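Local coordinates for capsular polysaccharide export system protein KpsC (Thermosulfurimonas dismutans, PDB 6MGD) that probably adds Kdo in beta-2,7 linkage as the conserved glycolipid anchor of Gram-negative bacterial capsules is built, at residues P263-T271 / K283-A293. Sequence-based numbering, arbitrary orientation.
Sequences PFYAGYGLT and KLSLQELVAGA
Lys-283 doubles back over the 263-271 loop: its chain bends about CB-CG (chi2 68°) and again about CD-CE, passing over Gly-269, with CD 3.5 Å from Gly-269 CA, until NZ donates to its neighbour's carbonyl, Leu-284 O, from above the carbonyl plane. Next to this arm, Leu-284 N donates a nearly straight bond (170° at the hydrogen) to Tyr-268 O at 3.0 Å, the one hydrogen bond joining the two segments. The side chains of this pair run alongside each other, and Leu-284 CD1 lies over a face of the Tyr-268 ring, 3.9 Å from its centroid, a CH-pi contact; Leu-110 of helix 105-112 touches both. Leu-270 reaches across to the helix start with its two methyls divided: CD2 sits 3.2 Å from Leu-284 O, while CD1 packs 3.7 Å from Leu-289 CD1, the two side chains pointing in opposite directions and overlapping at these methyls. With an alanine here, Leu-289 CD1 would probably lose its partner methyl and a gap would open beside the helix start. Leu-289 CD1 also meets Tyr-265 CB, and farther along the helix Ala-293 CB approaches Phe-264 CE2 obliquely at 3.7 Å. Phe-264 itself stacks with Phe-73 and meets Phe-248 edge-to-face. Ser-285 and Glu-288 start helix 286-296 with a capping box, whose Ser-285 N to Glu-288 OE2 bond measures 2.9 Å; Glu-288 also forms a salt bridge with Arg-113. The arrangement is a capped helix N-terminus packed against a loop of the parallel-sheet domain, in a two-domain chain consistent with the GT-B glycosyltransferase fold.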
# COMPACT_ATOMS: atom_id res chain seq x y z
N PRO A 263 -3.68 -7.23 -3.91
CA PRO A 263 -2.82 -6.15 -3.42
C PRO A 263 -1.45 -6.21 -4.08
O PRO A 263 -1.13 -7.14 -4.83
CB PRO A 263 -2.73 -6.41 -1.92
CG PRO A 263 -2.97 -7.87 -1.78
CD PRO A 263 -3.95 -8.23 -2.86
N PHE A 264 -0.64 -5.19 -3.78
CA PHE A 264 0.66 -5.07 -4.43
C PHE A 264 1.60 -6.22 -4.08
O PHE A 264 2.53 -6.50 -4.84
CB PHE A 264 1.31 -3.73 -4.07
CG PHE A 264 1.91 -3.67 -2.68
CD1 PHE A 264 1.17 -3.21 -1.61
CD2 PHE A 264 3.23 -4.06 -2.46
CE1 PHE A 264 1.72 -3.14 -0.33
CE2 PHE A 264 3.78 -4.00 -1.18
CZ PHE A 264 3.03 -3.54 -0.12
N TYR A 265 1.37 -6.89 -2.96
CA TYR A 265 2.21 -8.00 -2.53
C TYR A 265 1.65 -9.36 -2.94
O TYR A 265 2.23 -10.39 -2.58
CB TYR A 265 2.42 -7.96 -1.01
CG TYR A 265 1.14 -7.78 -0.21
CD1 TYR A 265 0.64 -6.52 0.08
CD2 TYR A 265 0.44 -8.88 0.27
CE1 TYR A 265 -0.52 -6.35 0.80
CE2 TYR A 265 -0.72 -8.73 1.00
CZ TYR A 265 -1.20 -7.46 1.26
OH TYR A 265 -2.36 -7.30 1.99
N ALA A 266 0.55 -9.39 -3.68
CA ALA A 266 -0.05 -10.64 -4.13
C ALA A 266 0.52 -11.06 -5.48
O ALA A 266 1.12 -10.27 -6.21
CB ALA A 266 -1.57 -10.50 -4.22
N GLY A 267 0.33 -12.34 -5.80
CA GLY A 267 0.80 -12.90 -7.05
C GLY A 267 2.24 -13.34 -7.06
O GLY A 267 2.68 -13.94 -8.05
N TYR A 268 3.00 -13.07 -6.00
CA TYR A 268 4.43 -13.39 -5.95
C TYR A 268 4.72 -14.64 -5.13
O TYR A 268 5.88 -14.88 -4.77
CB TYR A 268 5.21 -12.20 -5.40
CG TYR A 268 5.08 -10.94 -6.23
CD1 TYR A 268 5.63 -10.85 -7.50
CD2 TYR A 268 4.40 -9.84 -5.73
CE1 TYR A 268 5.51 -9.70 -8.25
CE2 TYR A 268 4.27 -8.68 -6.48
CZ TYR A 268 4.83 -8.62 -7.74
OH TYR A 268 4.71 -7.47 -8.49
N GLY A 269 3.70 -15.44 -4.82
CA GLY A 269 3.89 -16.69 -4.12
C GLY A 269 4.15 -16.58 -2.63
O GLY A 269 4.20 -17.61 -1.95
N LEU A 270 4.33 -15.37 -2.11
CA LEU A 270 4.45 -15.19 -0.66
C LEU A 270 3.10 -15.31 0.04
O LEU A 270 3.07 -15.56 1.25
CB LEU A 270 5.09 -13.84 -0.35
CG LEU A 270 6.54 -13.67 -0.80
CD1 LEU A 270 7.01 -12.24 -0.57
CD2 LEU A 270 7.43 -14.66 -0.07
N THR A 271 2.01 -15.13 -0.69
CA THR A 271 0.66 -15.25 -0.15
C THR A 271 -0.12 -16.28 -0.95
O THR A 271 0.06 -16.41 -2.17
CB THR A 271 -0.08 -13.91 -0.19
OG1 THR A 271 -0.39 -13.59 -1.55
CG2 THR A 271 0.78 -12.80 0.39
N LYS A 283 7.93 -15.83 -8.61
CA LYS A 283 7.96 -16.22 -7.21
C LYS A 283 9.09 -15.47 -6.52
O LYS A 283 10.26 -15.62 -6.90
CB LYS A 283 8.14 -17.73 -7.07
CG LYS A 283 8.30 -18.22 -5.63
CD LYS A 283 7.02 -18.04 -4.84
CE LYS A 283 7.18 -18.52 -3.41
NZ LYS A 283 8.22 -17.75 -2.67
N LEU A 284 8.75 -14.65 -5.53
CA LEU A 284 9.71 -13.80 -4.84
C LEU A 284 9.92 -14.26 -3.41
O LEU A 284 9.10 -14.98 -2.83
CB LEU A 284 9.26 -12.34 -4.85
CG LEU A 284 9.25 -11.59 -6.19
CD1 LEU A 284 8.73 -10.18 -5.99
CD2 LEU A 284 10.64 -11.57 -6.80
N SER A 285 11.03 -13.82 -2.83
CA SER A 285 11.29 -13.99 -1.41
C SER A 285 10.89 -12.71 -0.67
O SER A 285 10.72 -11.65 -1.27
CB SER A 285 12.75 -14.33 -1.15
OG SER A 285 13.58 -13.19 -1.31
N LEU A 286 10.75 -12.83 0.65
CA LEU A 286 10.36 -11.67 1.45
C LEU A 286 11.36 -10.53 1.32
O LEU A 286 10.97 -9.35 1.36
CB LEU A 286 10.18 -12.07 2.91
CG LEU A 286 9.60 -11.00 3.84
CD1 LEU A 286 8.22 -10.59 3.38
CD2 LEU A 286 9.58 -11.48 5.28
N GLN A 287 12.65 -10.85 1.15
CA GLN A 287 13.65 -9.81 0.99
C GLN A 287 13.51 -9.10 -0.35
O GLN A 287 13.67 -7.88 -0.44
CB GLN A 287 15.05 -10.40 1.15
CG GLN A 287 15.32 -10.97 2.52
CD GLN A 287 16.58 -11.81 2.56
OE1 GLN A 287 17.39 -11.79 1.63
NE2 GLN A 287 16.76 -12.56 3.64
N GLU A 288 13.23 -9.86 -1.42
CA GLU A 288 13.01 -9.24 -2.72
C GLU A 288 11.81 -8.30 -2.67
O GLU A 288 11.86 -7.19 -3.21
CB GLU A 288 12.81 -10.31 -3.79
CG GLU A 288 13.95 -11.31 -3.89
CD GLU A 288 13.74 -12.35 -4.98
OE1 GLU A 288 14.02 -12.05 -6.16
OE2 GLU A 288 13.27 -13.46 -4.65
N LEU A 289 10.72 -8.73 -2.01
CA LEU A 289 9.54 -7.88 -1.87
C LEU A 289 9.88 -6.61 -1.10
O LEU A 289 9.54 -5.50 -1.53
CB LEU A 289 8.43 -8.65 -1.17
CG LEU A 289 6.96 -8.40 -1.54
CD1 LEU A 289 6.05 -8.65 -0.34
CD2 LEU A 289 6.72 -7.01 -2.11
N VAL A 290 10.56 -6.75 0.04
CA VAL A 290 10.87 -5.60 0.88
C VAL A 290 11.84 -4.67 0.17
O VAL A 290 11.65 -3.45 0.16
CB VAL A 290 11.42 -6.08 2.24
CG1 VAL A 290 12.07 -4.92 2.99
CG2 VAL A 290 10.31 -6.70 3.06
N ALA A 291 12.89 -5.22 -0.45
CA ALA A 291 13.86 -4.39 -1.16
C ALA A 291 13.19 -3.59 -2.27
O ALA A 291 13.61 -2.46 -2.56
CB ALA A 291 14.98 -5.26 -1.74
N GLY A 292 12.16 -4.14 -2.90
CA GLY A 292 11.46 -3.44 -3.96
C GLY A 292 10.41 -2.48 -3.45
O GLY A 292 10.37 -1.32 -3.86
N ALA A 293 9.55 -2.95 -2.55
CA ALA A 293 8.42 -2.14 -2.10
C ALA A 293 8.85 -1.05 -1.12
O ALA A 293 8.29 0.06 -1.16
CB ALA A 293 7.36 -3.04 -1.45